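Local coordinates for protein L-tyrosine isonitrile synthase (Pseudomonas aeruginosa, PDB 3E59) that catalyses the formation of an isonitrile group on L-tyrosine, taking the carbon atom from C2 of ribulose 5-phosphate, in the biosynthesis of paerucumarin, at residues Ser80-Glu86 with Tyr133-Leu137; Gly116-Gly120 with His167-Arg171; Ala201-Phe205 with Arg274-Leu278. One frame throughout, in Å; residues are numbered along the deposited sequence.

Contact 1: Ser80-Glu86 with Tyr133-Leu137; sequences SRPDMAE and YQDAL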
loop_
_atom_site.group_PDB
_atom_site.type_symbol
_atom_site.label_atom_id
_atom_site.label_comp_id
_atom_site.label_asym_id
_atom_site.label_seq_id
_atom_site.Cartn_x
_atom_site.Cartn_y
_atom_site.Cartn_z
ATOM N N SER A 80 10.798 4.567 -13.188
ATOM C CA SER A 80 9.509 3.888 -13.198
ATOM C C SER A 80 9.570 2.458 -12.649
ATOM O O SER A 80 8.544 1.842 -12.367
ATOM C CB SER A 80 8.929 3.886 -14.617
ATOM O OG SER A 80 9.653 3.010 -15.458
ATOM N N ARG A 81 10.767 1.927 -12.490
ATOM C CA ARG A 81 10.906 0.554 -12.021
ATOM C C ARG A 81 11.011 0.494 -10.492
ATOM O O ARG A 81 11.414 1.471 -9.864
ATOM C CB ARG A 81 12.098 -0.128 -12.702
ATOM C CG ARG A 81 13.431 0.537 -12.433
ATOM C CD ARG A 81 14.515 0.017 -13.359
ATOM N NE ARG A 81 15.699 0.870 -13.289
ATOM C CZ ARG A 81 16.167 1.600 -14.293
ATOM N NH1 ARG A 81 15.583 1.569 -15.482
ATOM N NH2 ARG A 81 17.245 2.346 -14.111
ATOM N N PRO A 82 10.649 -0.655 -9.894
ATOM C CA PRO A 82 10.918 -0.871 -8.465
ATOM C C PRO A 82 12.406 -0.669 -8.130
ATOM O O PRO A 82 13.272 -1.024 -8.934
ATOM C CB PRO A 82 10.534 -2.336 -8.246
ATOM C CG PRO A 82 9.694 -2.721 -9.377
ATOM C CD PRO A 82 9.997 -1.814 -10.528
ATOM N N ASP A 83 12.700 -0.095 -6.961
ATOM C CA ASP A 83 14.095 0.143 -6.569
ATOM C C ASP A 83 14.350 -0.255 -5.113
ATOM O O ASP A 83 13.600 -1.075 -4.546
ATOM C CB ASP A 83 14.544 1.590 -6.896
ATOM C CG ASP A 83 13.733 2.664 -6.160
ATOM O OD1 ASP A 83 13.236 2.441 -5.044
ATOM O OD2 ASP A 83 13.600 3.767 -6.704
ATOM N N MET A 84 15.400 0.300 -4.513
ATOM C CA MET A 84 15.748 -0.029 -3.115
ATOM C C MET A 84 14.584 0.192 -2.116
ATOM O O MET A 84 14.429 -0.547 -1.144
ATOM C CB MET A 84 17.018 0.725 -2.692
ATOM C CG MET A 84 17.581 0.306 -1.338
ATOM S SD MET A 84 18.239 -1.371 -1.285
ATOM C CE MET A 84 19.851 -1.102 -1.999
ATOM N N ALA A 85 13.736 1.175 -2.381
ATOM C CA ALA A 85 12.552 1.378 -1.542
ATOM C C ALA A 85 11.587 0.173 -1.588
ATOM O O ALA A 85 11.179 -0.331 -0.539
ATOM C CB ALA A 85 11.843 2.673 -1.917
ATOM N N GLU A 86 11.230 -0.296 -2.787
ATOM C CA GLU A 86 10.439 -1.535 -2.906
ATOM C C GLU A 86 11.166 -2.730 -2.310
ATOM O O GLU A 86 10.552 -3.548 -1.605
ATOM C CB GLU A 86 10.101 -1.865 -4.358
ATOM C CG GLU A 86 8.893 -1.152 -4.920
ATOM C CD GLU A 86 9.218 0.240 -5.407
ATOM O OE1 GLU A 86 10.369 0.694 -5.245
ATOM O OE2 GLU A 86 8.322 0.874 -5.974
ATOM N N TYR A 133 6.097 -2.921 -14.225
ATOM C CA TYR A 133 6.273 -2.836 -12.776
ATOM C C TYR A 133 5.915 -4.151 -12.080
ATOM O O TYR A 133 6.637 -4.588 -11.171
ATOM C CB TYR A 133 5.458 -1.678 -12.197
ATOM C CG TYR A 133 5.702 -1.401 -10.727
ATOM C CD1 TYR A 133 4.917 -2.011 -9.742
ATOM C CD2 TYR A 133 6.710 -0.516 -10.319
ATOM C CE1 TYR A 133 5.126 -1.753 -8.387
ATOM C CE2 TYR A 133 6.934 -0.253 -8.965
ATOM C CZ TYR A 133 6.139 -0.880 -8.008
ATOM O OH TYR A 133 6.343 -0.616 -6.677
ATOM N N GLN A 134 4.797 -4.747 -12.507
ATOM C CA GLN A 134 4.339 -6.052 -12.022
ATOM C C GLN A 134 5.423 -7.116 -12.185
ATOM O O GLN A 134 5.761 -7.824 -11.234
ATOM C CB GLN A 134 3.063 -6.487 -12.759
ATOM C CG GLN A 134 1.755 -5.913 -12.187
ATOM C CD GLN A 134 0.499 -6.369 -12.935
ATOM O OE1 GLN A 134 -0.545 -5.723 -12.857
ATOM N NE2 GLN A 134 0.598 -7.477 -13.660
ATOM N N ASP A 135 5.966 -7.201 -13.398
ATOM C CA ASP A 135 6.969 -8.204 -13.774
ATOM C C ASP A 135 8.260 -7.993 -12.997
ATOM O O ASP A 135 8.884 -8.954 -12.546
ATOM C CB ASP A 135 7.259 -8.157 -15.291
ATOM C CG ASP A 135 6.060 -8.565 -16.146
ATOM O OD1 ASP A 135 5.126 -9.210 -15.624
ATOM O OD2 ASP A 135 6.053 -8.235 -17.356
ATOM N N ALA A 136 8.650 -6.730 -12.851
ATOM C CA ALA A 136 9.870 -6.364 -12.139
ATOM C C ALA A 136 9.749 -6.587 -10.624
ATOM O O ALA A 136 10.726 -6.963 -9.971
ATOM C CB ALA A 136 10.249 -4.922 -12.448
ATOM N N LEU A 137 8.552 -6.370 -10.076
ATOM C CA LEU A 137 8.297 -6.621 -8.651
ATOM C C LEU A 137 8.423 -8.104 -8.291
ATOM O O LEU A 137 9.076 -8.443 -7.296
ATOM C CB LEU A 137 6.918 -6.106 -8.230
ATOM C CG LEU A 137 6.755 -5.840 -6.730
ATOM C CD1 LEU A 137 7.310 -4.460 -6.378
ATOM C CD2 LEU A 137 5.302 -5.954 -6.300
#

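Contact 2: Gly116-Gly120 with His167-Arg171; sequences GRVFG and HEQLR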
loop_
_atom_site.group_PDB
_atom_site.type_symbol
_atom_site.label_atom_id
_atom_site.label_comp_id
_atom_site.label_asym_id
_atom_site.label_seq_id
_atom_site.Cartn_x
_atom_site.Cartn_y
_atom_site.Cartn_z
ATOM N N GLY A 116 -2.458 -1.833 -9.221
ATOM C CA GLY A 116 -1.944 -1.073 -10.362
ATOM C C GLY A 116 -2.940 -1.062 -11.491
ATOM O O GLY A 116 -3.183 -0.033 -12.102
ATOM N N ARG A 117 -3.534 -2.223 -11.741
ATOM C CA ARG A 117 -4.481 -2.383 -12.819
ATOM C C ARG A 117 -5.843 -1.758 -12.526
ATOM O O ARG A 117 -6.553 -1.425 -13.462
ATOM C CB ARG A 117 -4.638 -3.866 -13.176
ATOM C CG ARG A 117 -5.283 -4.132 -14.547
ATOM C CD ARG A 117 -4.328 -3.822 -15.693
ATOM N NE ARG A 117 -3.245 -4.798 -15.779
ATOM C CZ ARG A 117 -2.117 -4.613 -16.458
ATOM N NH1 ARG A 117 -1.906 -3.479 -17.112
ATOM N NH2 ARG A 117 -1.191 -5.566 -16.470
ATOM N N VAL A 118 -6.200 -1.586 -11.250
ATOM C CA VAL A 118 -7.567 -1.155 -10.884
ATOM C C VAL A 118 -7.912 0.297 -11.273
ATOM O O VAL A 118 -9.083 0.606 -11.542
ATOM C CB VAL A 118 -7.955 -1.447 -9.369
ATOM C CG1 VAL A 118 -7.447 -2.810 -8.903
ATOM C CG2 VAL A 118 -7.495 -0.356 -8.437
ATOM N N PHE A 119 -6.899 1.167 -11.328
ATOM C CA PHE A 119 -7.117 2.615 -11.511
ATOM C C PHE A 119 -7.365 3.069 -12.957
ATOM O O PHE A 119 -8.295 3.847 -13.237
ATOM C CB PHE A 119 -5.974 3.414 -10.884
ATOM C CG PHE A 119 -5.733 3.076 -9.430
ATOM C CD1 PHE A 119 -4.475 2.668 -8.994
ATOM C CD2 PHE A 119 -6.771 3.157 -8.498
ATOM C CE1 PHE A 119 -4.246 2.352 -7.654
ATOM C CE2 PHE A 119 -6.547 2.831 -7.154
ATOM C CZ PHE A 119 -5.288 2.427 -6.735
ATOM N N GLY A 120 -6.532 2.574 -13.867
ATOM C CA GLY A 120 -6.615 2.960 -15.266
ATOM C C GLY A 120 -6.157 4.384 -15.451
ATOM O O GLY A 120 -5.079 4.765 -14.977
ATOM N N HIS A 167 -7.420 -4.894 -20.596
ATOM C CA HIS A 167 -7.312 -4.194 -19.326
ATOM C C HIS A 167 -8.516 -3.325 -18.975
ATOM O O HIS A 167 -8.957 -3.316 -17.818
ATOM C CB HIS A 167 -6.003 -3.409 -19.269
ATOM C CG HIS A 167 -4.788 -4.249 -19.533
ATOM N ND1 HIS A 167 -4.530 -5.420 -18.854
ATOM C CD2 HIS A 167 -3.768 -4.093 -20.410
ATOM C CE1 HIS A 167 -3.402 -5.947 -19.296
ATOM N NE2 HIS A 167 -2.918 -5.160 -20.239
ATOM N N GLU A 168 -9.055 -2.617 -19.964
ATOM C CA GLU A 168 -10.250 -1.793 -19.748
ATOM C C GLU A 168 -11.494 -2.610 -19.393
ATOM O O GLU A 168 -12.289 -2.194 -18.555
ATOM C CB GLU A 168 -10.529 -0.863 -20.938
ATOM C CG GLU A 168 -10.076 0.577 -20.706
ATOM C CD GLU A 168 -10.601 1.152 -19.400
ATOM O OE1 GLU A 168 -11.832 1.127 -19.182
ATOM O OE2 GLU A 168 -9.783 1.627 -18.585
ATOM N N GLN A 169 -11.651 -3.767 -20.029
ATOM C CA GLN A 169 -12.722 -4.707 -19.680
ATOM C C GLN A 169 -12.562 -5.363 -18.299
ATOM O O GLN A 169 -13.556 -5.694 -17.648
ATOM C CB GLN A 169 -12.884 -5.768 -20.768
ATOM C CG GLN A 169 -13.713 -5.286 -21.948
ATOM C CD GLN A 169 -13.647 -6.214 -23.150
ATOM O OE1 GLN A 169 -12.591 -6.769 -23.469
ATOM N NE2 GLN A 169 -14.776 -6.374 -23.833
ATOM N N LEU A 170 -11.317 -5.553 -17.860
ATOM C CA LEU A 170 -11.044 -6.048 -16.515
ATOM C C LEU A 170 -11.534 -5.030 -15.498
ATOM O O LEU A 170 -12.283 -5.370 -14.574
ATOM C CB LEU A 170 -9.547 -6.297 -16.309
ATOM C CG LEU A 170 -8.979 -7.702 -16.493
ATOM C CD1 LEU A 170 -7.465 -7.673 -16.282
ATOM C CD2 LEU A 170 -9.640 -8.715 -15.555
ATOM N N ARG A 171 -11.124 -3.774 -15.700
ATOM C CA ARG A 171 -11.544 -2.667 -14.868
ATOM C C ARG A 171 -13.068 -2.553 -14.803
ATOM O O ARG A 171 -13.628 -2.374 -13.719
ATOM C CB ARG A 171 -10.887 -1.362 -15.331
ATOM C CG ARG A 171 -9.423 -1.264 -14.918
ATOM C CD ARG A 171 -8.800 0.104 -15.209
ATOM N NE ARG A 171 -8.390 0.237 -16.608
ATOM C CZ ARG A 171 -7.207 -0.130 -17.099
ATOM N NH1 ARG A 171 -6.283 -0.675 -16.313
ATOM N NH2 ARG A 171 -6.947 0.036 -18.395
#

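Contact 3: Ala201-Phe205 with Arg274-Leu278; sequences AITRF and RDDWL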
loop_
_atom_site.group_PDB
_atom_site.type_symbol
_atom_site.label_atom_id
_atom_site.label_comp_id
_atom_site.label_asym_id
_atom_site.label_seq_id
_atom_site.Cartn_x
_atom_site.Cartn_y
_atom_site.Cartn_z
ATOM N N ALA A 201 -5.769 12.908 1.926
ATOM C CA ALA A 201 -4.494 12.264 1.628
ATOM C C ALA A 201 -4.392 11.814 0.172
ATOM O O ALA A 201 -3.375 12.054 -0.508
ATOM C CB ALA A 201 -4.281 11.096 2.551
ATOM N N ILE A 202 -5.449 11.165 -0.308
ATOM C CA ILE A 202 -5.516 10.733 -1.697
ATOM C C ILE A 202 -5.471 11.927 -2.655
ATOM O O ILE A 202 -4.845 11.849 -3.706
ATOM C CB ILE A 202 -6.761 9.852 -1.978
ATOM C CG1 ILE A 202 -6.787 8.609 -1.053
ATOM C CG2 ILE A 202 -6.829 9.466 -3.467
ATOM C CD1 ILE A 202 -5.471 7.738 -1.022
ATOM N N THR A 203 -6.141 13.018 -2.298
ATOM C CA THR A 203 -6.059 14.265 -3.074
ATOM C C THR A 203 -4.597 14.723 -3.147
ATOM O O THR A 203 -4.097 15.070 -4.218
ATOM C CB THR A 203 -6.939 15.371 -2.468
ATOM O OG1 THR A 203 -8.297 14.914 -2.387
ATOM C CG2 THR A 203 -6.893 16.649 -3.323
ATOM N N ARG A 204 -3.905 14.678 -2.013
ATOM C CA ARG A 204 -2.513 15.112 -1.973
ATOM C C ARG A 204 -1.585 14.289 -2.870
ATOM O O ARG A 204 -0.713 14.868 -3.522
ATOM C CB ARG A 204 -1.983 15.193 -0.535
ATOM C CG ARG A 204 -0.607 15.871 -0.433
ATOM C CD ARG A 204 -0.101 15.970 0.997
ATOM N NE ARG A 204 0.182 14.655 1.577
ATOM C CZ ARG A 204 -0.617 14.025 2.441
ATOM N NH1 ARG A 204 -1.758 14.596 2.823
ATOM N NH2 ARG A 204 -0.281 12.829 2.920
ATOM N N PHE A 205 -1.770 12.958 -2.913
ATOM C CA PHE A 205 -0.966 12.092 -3.791
ATOM C C PHE A 205 -1.187 12.473 -5.250
ATOM O O PHE A 205 -0.242 12.586 -6.022
ATOM C CB PHE A 205 -1.335 10.602 -3.673
ATOM C CG PHE A 205 -1.170 10.003 -2.299
ATOM C CD1 PHE A 205 -0.395 10.606 -1.322
ATOM C CD2 PHE A 205 -1.778 8.781 -2.008
ATOM C CE1 PHE A 205 -0.254 10.021 -0.069
ATOM C CE2 PHE A 205 -1.638 8.182 -0.745
ATOM C CZ PHE A 205 -0.879 8.802 0.216
ATOM N N ARG A 274 8.876 9.107 8.540
ATOM C CA ARG A 274 8.177 10.135 9.312
ATOM C C ARG A 274 6.705 10.287 8.894
ATOM O O ARG A 274 5.857 10.608 9.721
ATOM C CB ARG A 274 8.883 11.487 9.133
ATOM N N ASP A 275 6.424 10.074 7.609
ATOM C CA ASP A 275 5.100 10.263 7.043
ATOM C C ASP A 275 4.366 8.933 6.978
ATOM O O ASP A 275 4.767 8.035 6.232
ATOM C CB ASP A 275 5.209 10.893 5.653
ATOM C CG ASP A 275 3.857 11.123 4.985
ATOM O OD1 ASP A 275 2.784 10.861 5.593
ATOM O OD2 ASP A 275 3.869 11.561 3.816
ATOM N N ASP A 276 3.285 8.820 7.756
ATOM C CA ASP A 276 2.464 7.592 7.791
ATOM C C ASP A 276 1.737 7.282 6.484
ATOM O O ASP A 276 1.315 6.145 6.277
ATOM C CB ASP A 276 1.432 7.643 8.932
ATOM C CG ASP A 276 2.065 7.497 10.300
ATOM O OD1 ASP A 276 2.323 6.348 10.742
ATOM O OD2 ASP A 276 2.296 8.546 10.938
ATOM N N TRP A 277 1.559 8.293 5.630
ATOM C CA TRP A 277 0.964 8.105 4.302
ATOM C C TRP A 277 1.975 7.725 3.195
ATOM O O TRP A 277 1.577 7.373 2.075
ATOM C CB TRP A 277 0.184 9.371 3.878
ATOM C CG TRP A 277 -1.070 9.577 4.681
ATOM C CD1 TRP A 277 -1.228 10.394 5.766
ATOM C CD2 TRP A 277 -2.336 8.932 4.475
ATOM N NE1 TRP A 277 -2.514 10.304 6.241
ATOM C CE2 TRP A 277 -3.218 9.415 5.467
ATOM C CE3 TRP A 277 -2.815 8.008 3.540
ATOM C CZ2 TRP A 277 -4.555 8.990 5.562
ATOM C CZ3 TRP A 277 -4.160 7.593 3.627
ATOM C CH2 TRP A 277 -5.004 8.086 4.636
ATOM N N LEU A 278 3.268 7.813 3.497
ATOM C CA LEU A 278 4.285 7.636 2.465
ATOM C C LEU A 278 4.529 6.161 2.188
ATOM O O LEU A 278 4.670 5.366 3.117
ATOM C CB LEU A 278 5.603 8.327 2.851
ATOM C CG LEU A 278 6.697 8.408 1.769
ATOM C CD1 LEU A 278 6.185 9.090 0.490
ATOM C CD2 LEU A 278 7.922 9.154 2.309
#

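Contact 1: Ser80-Glu86 with Tyr133-Leu137
The loop leading into helix 84-103 packs against one turn of helix 127-144. S80 comes first: its backbone O sits at the edge of the Y133 ring, 3.6 Å from Y133 CD2. R81 points its CB away, and its guanidinium pairs with D79. P82 is the apolar centre. Its CG lies over the Y133 ring face, 4.1 Å from the centroid, in a CH-pi contact. P82 CD also meets A136 CB at 3.7 Å. D83 is the N-cap of the helix and forms a capping box with E86: D83 OD1 accepts from A85 N at 3.0 Å, and E86 OE1 accepts from D83 N at 3.0 Å. E86 then reaches across. Its OE2 accepts a short 2.6 Å hydrogen bond from Y133 OH, and its CG touches L137 CD1 at 3.9 Å. OE1 closes the capping box and forms a salt bridge with K70. The buried carboxylate is thus compensated on both oxygens, and the helix start is tied to Y133.

Contact 2: Gly116-Gly120 with His167-Arg171
H167 opens helix 167-178 and points toward the short, weakly bonded helix 116-119. Its ring lies flat on the guanidinium of R117. The centres are 3.7 Å apart, the planes differ by 11°, and R117 CZ is 3.4 Å from H167 CE1. This is a face-to-face stack. The polar ends of R117 are held by S131, D127 and E155, while its face meets the imidazole. E168 points its CB away, but its carboxylate lies beside the R171 guanidinium, one turn on. E168 OE2 accepts from R171 NE at 2.8 Å in a salt bridge within the first turn of helix 167-178. L170 has its CB toward the other segment and packs on L154 and F160. R171 closes the contact. R171 NH1 donates to R117 O at 3.0 Å, with a nearly straight angle of 167°. G120 CA lies over the face of the R171 guanidinium, 3.5 Å from R171 NE. A CB at G120 would clash with that nitrogen, and the positive phi of G120 also favours glycine. R117 and R171 are buried and share D127 through salt bridges. The contact packs helix 167-178, which follows strand 149-151, against the short helix after strand 108-112. These strands are neighbours in a parallel five-stranded sheet of order 3-2-1-4-5, the strand order of a Rossmann-like alpha/beta fold.

Contact 3: Ala201-Phe205 with Arg274-Leu278
A methyl group set almost squarely on an indole is the striking feature here. A201 CB lies 3.3 Å from the centroid of the six-membered ring of W277 and only 6° off the ring normal. This is a close CH-pi contact, and A201 CB is 3.5 Å from W277 CD2. The small alanine lets the indole come close to the helix. One turn on, F205 touches the same residue: F205 CZ is 3.4 Å from W277 O and 3.9 Å from W277 CB. R204 lies at the margin. Its NH2 is 3.6 Å from W277 CB and 4.4 Å from D275 OD2, too far for a salt bridge. The loop shapes itself. D275 to L278 is a type I beta turn, with L278 N donating to D275 O at 3.1 Å. D275 OD1 accepts from W277 N at 2.8 Å, which makes an Asx turn. D276 makes a salt bridge to R30 and a hydrogen bond to H269. The contact joins helix 193-210 to the loop between strands 265-267 and 284-287. I202 and T203 pack on helix 219-247, while the W277 ring meets H257, just after strand 252-255.

How the contacts relate
Contacts 1 and 2 alternate along the sequence: 80-86, 116-120, 133-137, 167-171. Helix 127-144 links them: it supplies one side of contact 1, and its D127 and S131 bind R117 of contact 2. Q134 OE1 also packs on R117 NH2, at 3.7 Å, although the contact centres are about 19 Å apart. Contact 3 follows both, its centre about 20 Å from that of contact 1 and about 23 Å from that of contact 2, nearest atoms about 9 and 8 Å away. Helix 219-247 relates contacts 2 and 3, packing on F119 and on I202. Contacts 1 and 2 tie together connections of the parallel sheet; contact 3 ties helix 193-210 to the loop leading to the mixed sheet.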